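Putative esterase aq_1494 (Aquifex aeolicus, PDB 2EGR) is a putative esterase of the 4-hydroxybenzoyl-CoA thioesterase family that probably hydrolyses acyl-CoA thioesters. Local coordinates at residues R84-I92 with K102-V110. Sequence-based numbering, arbitrary orientation.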
loop_
_atom_site.group_PDB
_atom_site.type_symbol
_atom_site.label_atom_id
_atom_site.label_comp_id
_atom_site.label_asym_id
_atom_site.label_seq_id
_atom_site.Cartn_x
_atom_site.Cartn_y
_atom_site.Cartn_z
ATOM N N ARG A 84 -27.316 -1.274 -19.427
ATOM C CA ARG A 84 -27.905 -0.045 -18.912
ATOM C C ARG A 84 -27.207 0.412 -17.629
ATOM O O ARG A 84 -26.927 1.603 -17.454
ATOM C CB ARG A 84 -29.416 -0.199 -18.666
ATOM C CG ARG A 84 -30.089 1.142 -18.484
ATOM C CD ARG A 84 -31.577 1.078 -18.161
ATOM N NE ARG A 84 -32.042 2.430 -17.843
ATOM C CZ ARG A 84 -33.090 2.726 -17.080
ATOM N NH1 ARG A 84 -33.820 1.764 -16.529
ATOM N NH2 ARG A 84 -33.400 4.000 -16.859
ATOM N N PHE A 85 -26.907 -0.543 -16.750
ATOM C CA PHE A 85 -26.419 -0.217 -15.411
ATOM C C PHE A 85 -24.955 -0.534 -15.112
ATOM O O PHE A 85 -24.384 0.063 -14.199
ATOM C CB PHE A 85 -27.302 -0.892 -14.354
ATOM C CG PHE A 85 -28.671 -0.293 -14.236
ATOM C CD1 PHE A 85 -28.868 0.897 -13.539
ATOM C CD2 PHE A 85 -29.764 -0.920 -14.822
ATOM C CE1 PHE A 85 -30.141 1.457 -13.438
ATOM C CE2 PHE A 85 -31.034 -0.362 -14.724
ATOM C CZ PHE A 85 -31.221 0.816 -14.030
ATOM N N THR A 86 -24.378 -1.487 -15.841
ATOM C CA THR A 86 -23.050 -2.027 -15.522
ATOM C C THR A 86 -22.126 -2.097 -16.739
ATOM O O THR A 86 -22.589 -2.010 -17.875
ATOM C CB THR A 86 -23.132 -3.464 -14.888
ATOM O OG1 THR A 86 -23.406 -4.438 -15.895
ATOM C CG2 THR A 86 -24.192 -3.543 -13.778
ATOM N N PHE A 87 -20.825 -2.259 -16.480
ATOM C CA PHE A 87 -19.847 -2.584 -17.517
ATOM C C PHE A 87 -18.729 -3.435 -16.949
ATOM O O PHE A 87 -18.471 -3.384 -15.732
ATOM C CB PHE A 87 -19.284 -1.316 -18.185
ATOM C CG PHE A 87 -18.657 -0.328 -17.223
ATOM C CD1 PHE A 87 -17.276 -0.316 -17.018
ATOM C CD2 PHE A 87 -19.447 0.624 -16.570
ATOM C CE1 PHE A 87 -16.698 0.635 -16.156
ATOM C CE2 PHE A 87 -18.883 1.563 -15.692
ATOM C CZ PHE A 87 -17.497 1.564 -15.489
ATOM N N THR A 88 -18.098 -4.212 -17.825
ATOM C CA THR A 88 -17.068 -5.209 -17.476
ATOM C C THR A 88 -15.840 -4.996 -18.353
ATOM O O THR A 88 -15.950 -4.956 -19.591
ATOM C CB THR A 88 -17.592 -6.683 -17.643
ATOM O OG1 THR A 88 -18.731 -6.860 -16.810
ATOM C CG2 THR A 88 -16.552 -7.728 -17.243
ATOM N N PHE A 89 -14.677 -4.818 -17.715
ATOM C CA PHE A 89 -13.419 -4.809 -18.430
ATOM C C PHE A 89 -12.680 -6.116 -18.274
ATOM O O PHE A 89 -12.750 -6.751 -17.208
ATOM C CB PHE A 89 -12.483 -3.685 -17.925
ATOM C CG PHE A 89 -12.939 -2.301 -18.259
ATOM C CD1 PHE A 89 -12.885 -1.823 -19.563
ATOM C CD2 PHE A 89 -13.368 -1.444 -17.251
ATOM C CE1 PHE A 89 -13.289 -0.500 -19.851
ATOM C CE2 PHE A 89 -13.764 -0.125 -17.528
ATOM C CZ PHE A 89 -13.737 0.341 -18.827
ATOM N N SER A 90 -11.966 -6.504 -19.329
ATOM C CA SER A 90 -10.990 -7.579 -19.260
ATOM C C SER A 90 -9.591 -6.995 -19.415
ATOM O O SER A 90 -9.412 -5.901 -19.981
ATOM C CB SER A 90 -11.265 -8.719 -20.258
ATOM O OG SER A 90 -10.750 -8.467 -21.551
ATOM N N TYR A 91 -8.620 -7.680 -18.840
ATOM C CA TYR A 91 -7.252 -7.196 -18.809
ATOM C C TYR A 91 -6.357 -8.372 -19.088
ATOM O O TYR A 91 -6.597 -9.499 -18.573
ATOM C CB TYR A 91 -6.845 -6.604 -17.427
ATOM C CG TYR A 91 -7.800 -5.638 -16.811
ATOM C CD1 TYR A 91 -7.607 -4.281 -16.912
ATOM C CD2 TYR A 91 -8.884 -6.085 -16.095
ATOM C CE1 TYR A 91 -8.489 -3.382 -16.326
ATOM C CE2 TYR A 91 -9.771 -5.213 -15.511
ATOM C CZ TYR A 91 -9.585 -3.871 -15.636
ATOM O OH TYR A 91 -10.460 -3.052 -15.027
ATOM N N ILE A 92 -5.338 -8.150 -19.917
ATOM C CA ILE A 92 -4.216 -9.062 -20.012
ATOM C C ILE A 92 -2.927 -8.308 -19.694
ATOM O O ILE A 92 -2.677 -7.229 -20.231
ATOM C CB ILE A 92 -4.082 -9.761 -21.417
ATOM C CG1 ILE A 92 -5.390 -10.471 -21.770
ATOM C CG2 ILE A 92 -2.948 -10.768 -21.390
ATOM C CD1 ILE A 92 -5.689 -10.531 -23.277
ATOM N N LYS A 102 -4.107 -12.581 -16.268
ATOM C CA LYS A 102 -5.368 -12.141 -16.882
ATOM C C LYS A 102 -6.360 -11.846 -15.792
ATOM O O LYS A 102 -6.368 -12.534 -14.776
ATOM C CB LYS A 102 -5.945 -13.237 -17.792
ATOM C CG LYS A 102 -5.111 -13.457 -19.003
ATOM C CD LYS A 102 -5.849 -14.294 -20.035
ATOM C CE LYS A 102 -5.006 -14.510 -21.283
ATOM N NZ LYS A 102 -5.763 -15.492 -22.187
ATOM N N ALA A 103 -7.229 -10.868 -16.039
ATOM C CA ALA A 103 -8.193 -10.391 -15.064
ATOM C C ALA A 103 -9.445 -9.793 -15.683
ATOM O O ALA A 103 -9.516 -9.546 -16.911
ATOM C CB ALA A 103 -7.531 -9.341 -14.173
ATOM N N ASN A 104 -10.400 -9.498 -14.812
ATOM C CA ASN A 104 -11.606 -8.802 -15.172
ATOM C C ASN A 104 -12.208 -8.135 -13.953
ATOM O O ASN A 104 -11.994 -8.608 -12.804
ATOM C CB ASN A 104 -12.594 -9.743 -15.884
ATOM C CG ASN A 104 -13.066 -10.906 -15.011
ATOM O OD1 ASN A 104 -13.988 -10.749 -14.221
ATOM N ND2 ASN A 104 -12.498 -12.088 -15.228
ATOM N N THR A 105 -12.928 -7.054 -14.218
ATOM C CA THR A 105 -13.614 -6.253 -13.220
ATOM C C THR A 105 -14.975 -5.815 -13.756
ATOM O O THR A 105 -15.108 -5.433 -14.928
ATOM C CB THR A 105 -12.808 -5.005 -12.806
ATOM O OG1 THR A 105 -12.590 -4.169 -13.952
ATOM C CG2 THR A 105 -11.445 -5.405 -12.196
ATOM N N LYS A 106 -15.981 -5.875 -12.884
ATOM C CA LYS A 106 -17.323 -5.423 -13.221
ATOM C C LYS A 106 -17.718 -4.268 -12.318
ATOM O O LYS A 106 -17.420 -4.266 -11.088
ATOM C CB LYS A 106 -18.319 -6.583 -13.132
ATOM C CG LYS A 106 -19.739 -6.189 -13.433
ATOM C CD LYS A 106 -20.690 -7.361 -13.228
ATOM C CE LYS A 106 -22.019 -7.090 -13.922
ATOM N NZ LYS A 106 -23.060 -8.037 -13.427
ATOM N N HIS A 107 -18.370 -3.282 -12.923
ATOM C CA HIS A 107 -18.658 -1.993 -12.304
ATOM C C HIS A 107 -20.099 -1.552 -12.513
ATOM O O HIS A 107 -20.751 -1.937 -13.474
ATOM C CB HIS A 107 -17.752 -0.895 -12.883
ATOM C CG HIS A 107 -16.292 -1.203 -12.789
ATOM N ND1 HIS A 107 -15.636 -1.992 -13.711
ATOM C CD2 HIS A 107 -15.372 -0.863 -11.862
ATOM C CE1 HIS A 107 -14.372 -2.116 -13.360
ATOM N NE2 HIS A 107 -14.189 -1.453 -12.232
ATOM N N CYS A 108 -20.559 -0.711 -11.618
ATOM C CA CYS A 108 -21.818 -0.036 -11.787
ATOM C C CYS A 108 -21.599 1.399 -11.366
ATOM O O CYS A 108 -20.465 1.787 -11.047
ATOM C CB CYS A 108 -22.924 -0.756 -10.999
ATOM S SG CYS A 108 -22.802 -0.648 -9.216
ATOM N N MET A 109 -22.653 2.210 -11.418
ATOM C CA MET A 109 -22.520 3.631 -11.164
ATOM C C MET A 109 -23.544 4.152 -10.174
ATOM O O MET A 109 -24.687 3.670 -10.106
ATOM C CB MET A 109 -22.565 4.434 -12.470
ATOM C CG MET A 109 -21.311 4.275 -13.338
ATOM S SD MET A 109 -21.180 5.435 -14.705
ATOM C CE MET A 109 -20.130 4.479 -15.720
ATOM N N VAL A 110 -23.118 5.146 -9.409
ATOM C CA VAL A 110 -23.897 5.658 -8.295
ATOM C C VAL A 110 -23.948 7.186 -8.313
ATOM O O VAL A 110 -22.934 7.869 -8.567
ATOM C CB VAL A 110 -23.345 5.075 -6.938
ATOM C CG1 VAL A 110 -23.625 5.986 -5.744
ATOM C CG2 VAL A 110 -23.880 3.663 -6.709
#
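Phe87, Phe89 and Tyr91 pair with His107, Thr105 and Ala103 as three antiparallel hydrogen-bonded pairs, which zip strand 86-95 to strand 98-111 in a beta hairpin of the hotdog sheet. Each pair makes two backbone bonds; at the middle one, Phe89 N meets Thr105 O at 2.9 Å and Thr105 N returns to Phe89 O at 3.0 Å. CA-H...O contacts fill in between, such as Thr88 CA to Thr105 O at 3.2 Å.

The aromatic packing gathers on the face bearing Phe87, Phe89 and Tyr91, the one turned largely to helix 22-39. Phe87 CG sits between its own backbone N and carbonyl carbon (chi1 56°), a setting that swings the ring across to the neighbouring strand. There His107 CB lies over one ring face, a CH-pi contact 3.8 Å from the centroid of the Phe87 ring. The His107 and Phe87 rings are near parallel, 19° between planes, but slid so far apart that they barely overlap. Were Phe87 cut back to an alanine, His107 CB would probably lose its aromatic cover and a gap would open beside it.

Farther along, Tyr91 brings its ring edge to the Ala103-Thr105 backbone, and its OH is hydrogen-bonded to Thr105 OG1, whose position is less certain. Arg33 of the helix also bonds this hydroxyl, while Phe29 stacks on the ring.

On the other face, aliphatic chain meets hydroxyl: Lys106 CG lies 3.6 Å from Thr88 OG1. The hairpin is thus two-sided, mostly polar and partly exposed here, largely aromatic and buried on the other, much of it against the helix.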